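Local coordinates for agmatinase (Burkholderia thailandensis, PDB 4DZ4), which probably hydrolyses agmatine to putrescine and urea at a two-manganese centre, at residues V275-A286 with H307-W316. Numbering follows the deposited sequence.
Sequences VRGLGGVNLIGA and HVACDLLCLW
Asp311 OD2 is gripped twice: Arg276 NE donates a salt-bridging hydrogen bond to Asp311 OD2 at 2.9 Å, and a water donates a second. That water also accepts from Arg276 NH2 and hydrogen-bonds His307 ND1, so one molecule joins all three side chains. The guanidinium and carboxylate planes stand nearly perpendicular (86°), NE coming in from above the carboxylate plane. An extended chain from CG to NE carries the Arg276 guanidinium back along helix 300-323 toward His307, while Trp88 NE1 bonds Asp311 OD1 and fixes the carboxylate's other oxygen. Further along, Leu315 sets CD1 against the last turn of helix 268-276, 3.3 Å from Val275 O, and CD2 against the type I turn that follows, 3.5 Å from Gly279 N. The turn leads into strand 282-289, in the middle of the parallel sheet of the arginase alpha/beta fold, with helix 300-323 packed across it. Here Leu283 chi1 (176°) turns CG toward the Trp316 indole and chi2 lays CD2 over one face, offset toward the rim, 3.6 Å from Trp316 CE2. The ring's edge works too: Trp316 NE1 donates an almost straight bond (173°) to Leu283 O at 2.9 Å, in the indole plane but from above the carbonyl plane, which pins the indole's rotation. Ala286 CB touches both Leu312 CD1, at 3.8 Å, and Trp316 CH2, and Leu312 CD2 reaches both Val275 CG1 and Leu283 CD2.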
loop_
_atom_site.group_PDB
_atom_site.type_symbol
_atom_site.label_atom_id
_atom_site.label_comp_id
_atom_site.label_asym_id
_atom_site.label_seq_id
_atom_site.Cartn_x
_atom_site.Cartn_y
_atom_site.Cartn_z
ATOM N N VAL B 275 6.983 29.332 7.527
ATOM C CA VAL B 275 7.330 29.045 8.930
ATOM C C VAL B 275 8.737 29.512 9.272
ATOM O O VAL B 275 8.960 30.163 10.316
ATOM C CB VAL B 275 7.117 27.562 9.291
ATOM C CG1 VAL B 275 7.632 27.247 10.709
ATOM C CG2 VAL B 275 5.617 27.256 9.221
ATOM N N ARG B 276 9.671 29.261 8.364
ATOM C CA ARG B 276 11.052 29.641 8.595
ATOM C C ARG B 276 11.260 31.143 8.731
ATOM O O ARG B 276 12.262 31.574 9.321
ATOM C CB ARG B 276 11.956 29.094 7.502
ATOM C CG ARG B 276 12.153 27.583 7.601
ATOM C CD ARG B 276 12.875 27.085 6.365
ATOM N NE ARG B 276 12.858 25.611 6.277
ATOM C CZ ARG B 276 13.207 24.954 5.172
ATOM N NH1 ARG B 276 13.594 25.638 4.092
ATOM N NH2 ARG B 276 13.184 23.628 5.141
ATOM N N GLY B 277 10.332 31.936 8.205
ATOM C CA GLY B 277 10.485 33.389 8.222
ATOM C C GLY B 277 9.840 34.077 9.426
ATOM O O GLY B 277 9.825 35.315 9.503
ATOM N N LEU B 278 9.280 33.281 10.344
ATOM C CA LEU B 278 8.459 33.822 11.438
ATOM C C LEU B 278 9.246 34.203 12.698
ATOM O O LEU B 278 8.670 34.308 13.775
ATOM C CB LEU B 278 7.336 32.850 11.794
ATOM C CG LEU B 278 6.218 32.836 10.755
ATOM C CD1 LEU B 278 5.227 31.763 11.140
ATOM C CD2 LEU B 278 5.535 34.176 10.597
ATOM N N GLY B 279 10.543 34.420 12.547
ATOM C CA GLY B 279 11.424 34.803 13.662
ATOM C C GLY B 279 11.072 36.055 14.445
ATOM O O GLY B 279 11.491 36.201 15.596
ATOM N N GLY B 280 10.311 36.962 13.846
ATOM C CA GLY B 280 9.914 38.191 14.540
ATOM C C GLY B 280 8.683 38.012 15.409
ATOM O O GLY B 280 8.342 38.884 16.196
ATOM N N VAL B 281 8.026 36.868 15.305
ATOM C CA VAL B 281 6.767 36.635 16.029
ATOM C C VAL B 281 7.062 36.212 17.470
ATOM O O VAL B 281 7.983 35.443 17.704
ATOM C CB VAL B 281 5.944 35.541 15.318
ATOM C CG1 VAL B 281 4.780 35.041 16.186
ATOM C CG2 VAL B 281 5.455 36.060 13.965
ATOM N N ASN B 282 6.264 36.716 18.409
ATOM C CA ASN B 282 6.328 36.331 19.812
ATOM C C ASN B 282 5.636 34.965 20.011
ATOM O O ASN B 282 4.524 34.870 20.509
ATOM C CB ASN B 282 5.681 37.414 20.668
ATOM C CG ASN B 282 5.779 37.127 22.150
ATOM O OD1 ASN B 282 6.508 36.236 22.580
ATOM N ND2 ASN B 282 5.009 37.865 22.934
ATOM N N LEU B 283 6.323 33.916 19.587
ATOM C CA LEU B 283 5.742 32.593 19.514
ATOM C C LEU B 283 5.809 31.941 20.901
ATOM O O LEU B 283 6.901 31.653 21.393
ATOM C CB LEU B 283 6.533 31.786 18.495
ATOM C CG LEU B 283 6.119 30.337 18.343
ATOM C CD1 LEU B 283 4.727 30.233 17.737
ATOM C CD2 LEU B 283 7.155 29.582 17.501
ATOM N N ILE B 284 4.651 31.743 21.525
ATOM C CA ILE B 284 4.565 31.247 22.926
ATOM C C ILE B 284 4.409 29.731 23.025
ATOM O O ILE B 284 4.662 29.150 24.078
ATOM C CB ILE B 284 3.354 31.872 23.671
ATOM C CG1 ILE B 284 2.025 31.303 23.109
ATOM C CG2 ILE B 284 3.409 33.376 23.571
ATOM C CD1 ILE B 284 0.767 31.622 23.877
ATOM N N GLY B 285 3.987 29.108 21.927
ATOM C CA GLY B 285 3.640 27.680 21.909
ATOM C C GLY B 285 3.210 27.304 20.507
ATOM O O GLY B 285 2.840 28.169 19.710
ATOM N N ALA B 286 3.226 26.014 20.207
ATOM C CA ALA B 286 2.836 25.559 18.856
ATOM C C ALA B 286 2.396 24.112 18.864
ATOM O O ALA B 286 2.733 23.368 19.780
ATOM C CB ALA B 286 3.983 25.745 17.866
ATOM N N HIS B 307 9.356 18.253 9.667
ATOM C CA HIS B 307 10.097 19.455 9.193
ATOM C C HIS B 307 9.506 20.701 9.825
ATOM O O HIS B 307 10.247 21.584 10.253
ATOM C CB HIS B 307 10.035 19.578 7.665
ATOM C CG HIS B 307 11.121 18.822 6.931
ATOM N ND1 HIS B 307 12.264 19.437 6.477
ATOM C CD2 HIS B 307 11.221 17.480 6.574
ATOM C CE1 HIS B 307 13.035 18.520 5.839
ATOM N NE2 HIS B 307 12.387 17.323 5.884
ATOM N N VAL B 308 8.173 20.816 9.839
ATOM C CA VAL B 308 7.501 21.990 10.459
ATOM C C VAL B 308 7.933 22.110 11.923
ATOM O O VAL B 308 8.349 23.180 12.370
ATOM C CB VAL B 308 5.965 21.947 10.296
ATOM C CG1 VAL B 308 5.279 23.074 11.112
ATOM C CG2 VAL B 308 5.620 22.036 8.805
ATOM N N ALA B 309 7.906 20.986 12.630
ATOM C CA ALA B 309 8.248 20.955 14.056
ATOM C C ALA B 309 9.714 21.342 14.232
ATOM O O ALA B 309 10.055 22.090 15.155
ATOM C CB ALA B 309 7.979 19.558 14.635
ATOM N N CYS B 310 10.565 20.886 13.317
ATOM C CA CYS B 310 11.993 21.170 13.414
ATOM C C CYS B 310 12.221 22.678 13.232
ATOM O O CYS B 310 12.943 23.318 14.015
ATOM C CB CYS B 310 12.776 20.358 12.368
ATOM S SG CYS B 310 14.532 20.822 12.240
ATOM N N ASP B 311 11.561 23.250 12.244
ATOM C CA ASP B 311 11.681 24.695 12.033
ATOM C C ASP B 311 11.148 25.528 13.191
ATOM O O ASP B 311 11.734 26.567 13.502
ATOM C CB ASP B 311 11.077 25.086 10.684
ATOM C CG ASP B 311 11.970 24.642 9.514
ATOM O OD1 ASP B 311 13.208 24.625 9.680
ATOM O OD2 ASP B 311 11.441 24.322 8.423
ATOM N N LEU B 312 10.074 25.072 13.840
ATOM C CA LEU B 312 9.592 25.721 15.067
ATOM C C LEU B 312 10.664 25.707 16.169
ATOM O O LEU B 312 10.904 26.737 16.823
ATOM C CB LEU B 312 8.264 25.086 15.554
ATOM C CG LEU B 312 7.087 25.353 14.591
ATOM C CD1 LEU B 312 5.934 24.414 14.891
ATOM C CD2 LEU B 312 6.636 26.815 14.698
ATOM N N LEU B 313 11.317 24.556 16.378
ATOM C CA LEU B 313 12.450 24.510 17.326
ATOM C C LEU B 313 13.540 25.527 16.960
ATOM O O LEU B 313 14.092 26.174 17.833
ATOM C CB LEU B 313 13.084 23.117 17.427
ATOM C CG LEU B 313 12.092 22.072 17.970
ATOM C CD1 LEU B 313 12.732 20.689 18.004
ATOM C CD2 LEU B 313 11.662 22.465 19.369
ATOM N N CYS B 314 13.848 25.637 15.679
ATOM C CA CYS B 314 14.922 26.518 15.257
ATOM C C CYS B 314 14.554 27.971 15.503
ATOM O O CYS B 314 15.419 28.760 15.875
ATOM C CB CYS B 314 15.277 26.238 13.789
ATOM S SG CYS B 314 16.129 24.662 13.551
ATOM N N LEU B 315 13.275 28.311 15.312
ATOM C CA LEU B 315 12.786 29.663 15.619
ATOM C C LEU B 315 13.020 29.970 17.092
ATOM O O LEU B 315 13.530 31.046 17.427
ATOM C CB LEU B 315 11.318 29.843 15.276
ATOM C CG LEU B 315 10.990 29.879 13.769
ATOM C CD1 LEU B 315 9.481 29.814 13.576
ATOM C CD2 LEU B 315 11.547 31.150 13.147
ATOM N N TRP B 316 12.678 29.018 17.963
ATOM C CA TRP B 316 12.967 29.207 19.387
ATOM C C TRP B 316 14.444 29.305 19.723
ATOM O O TRP B 316 14.817 30.093 20.604
ATOM C CB TRP B 316 12.260 28.152 20.236
ATOM C CG TRP B 316 10.782 28.420 20.429
ATOM C CD1 TRP B 316 10.156 29.612 20.822
ATOM C CD2 TRP B 316 9.683 27.445 20.281
ATOM N NE1 TRP B 316 8.785 29.446 20.902
ATOM C CE2 TRP B 316 8.437 28.170 20.601
ATOM C CE3 TRP B 316 9.614 26.104 19.923
ATOM C CZ2 TRP B 316 7.181 27.551 20.546
ATOM C CZ3 TRP B 316 8.343 25.489 19.874
ATOM C CH2 TRP B 316 7.164 26.195 20.214
HETATM O O HOH W 1 12.544 22.035 7.483
HETATM O O HOH W 2 12.942 33.434 16.146
#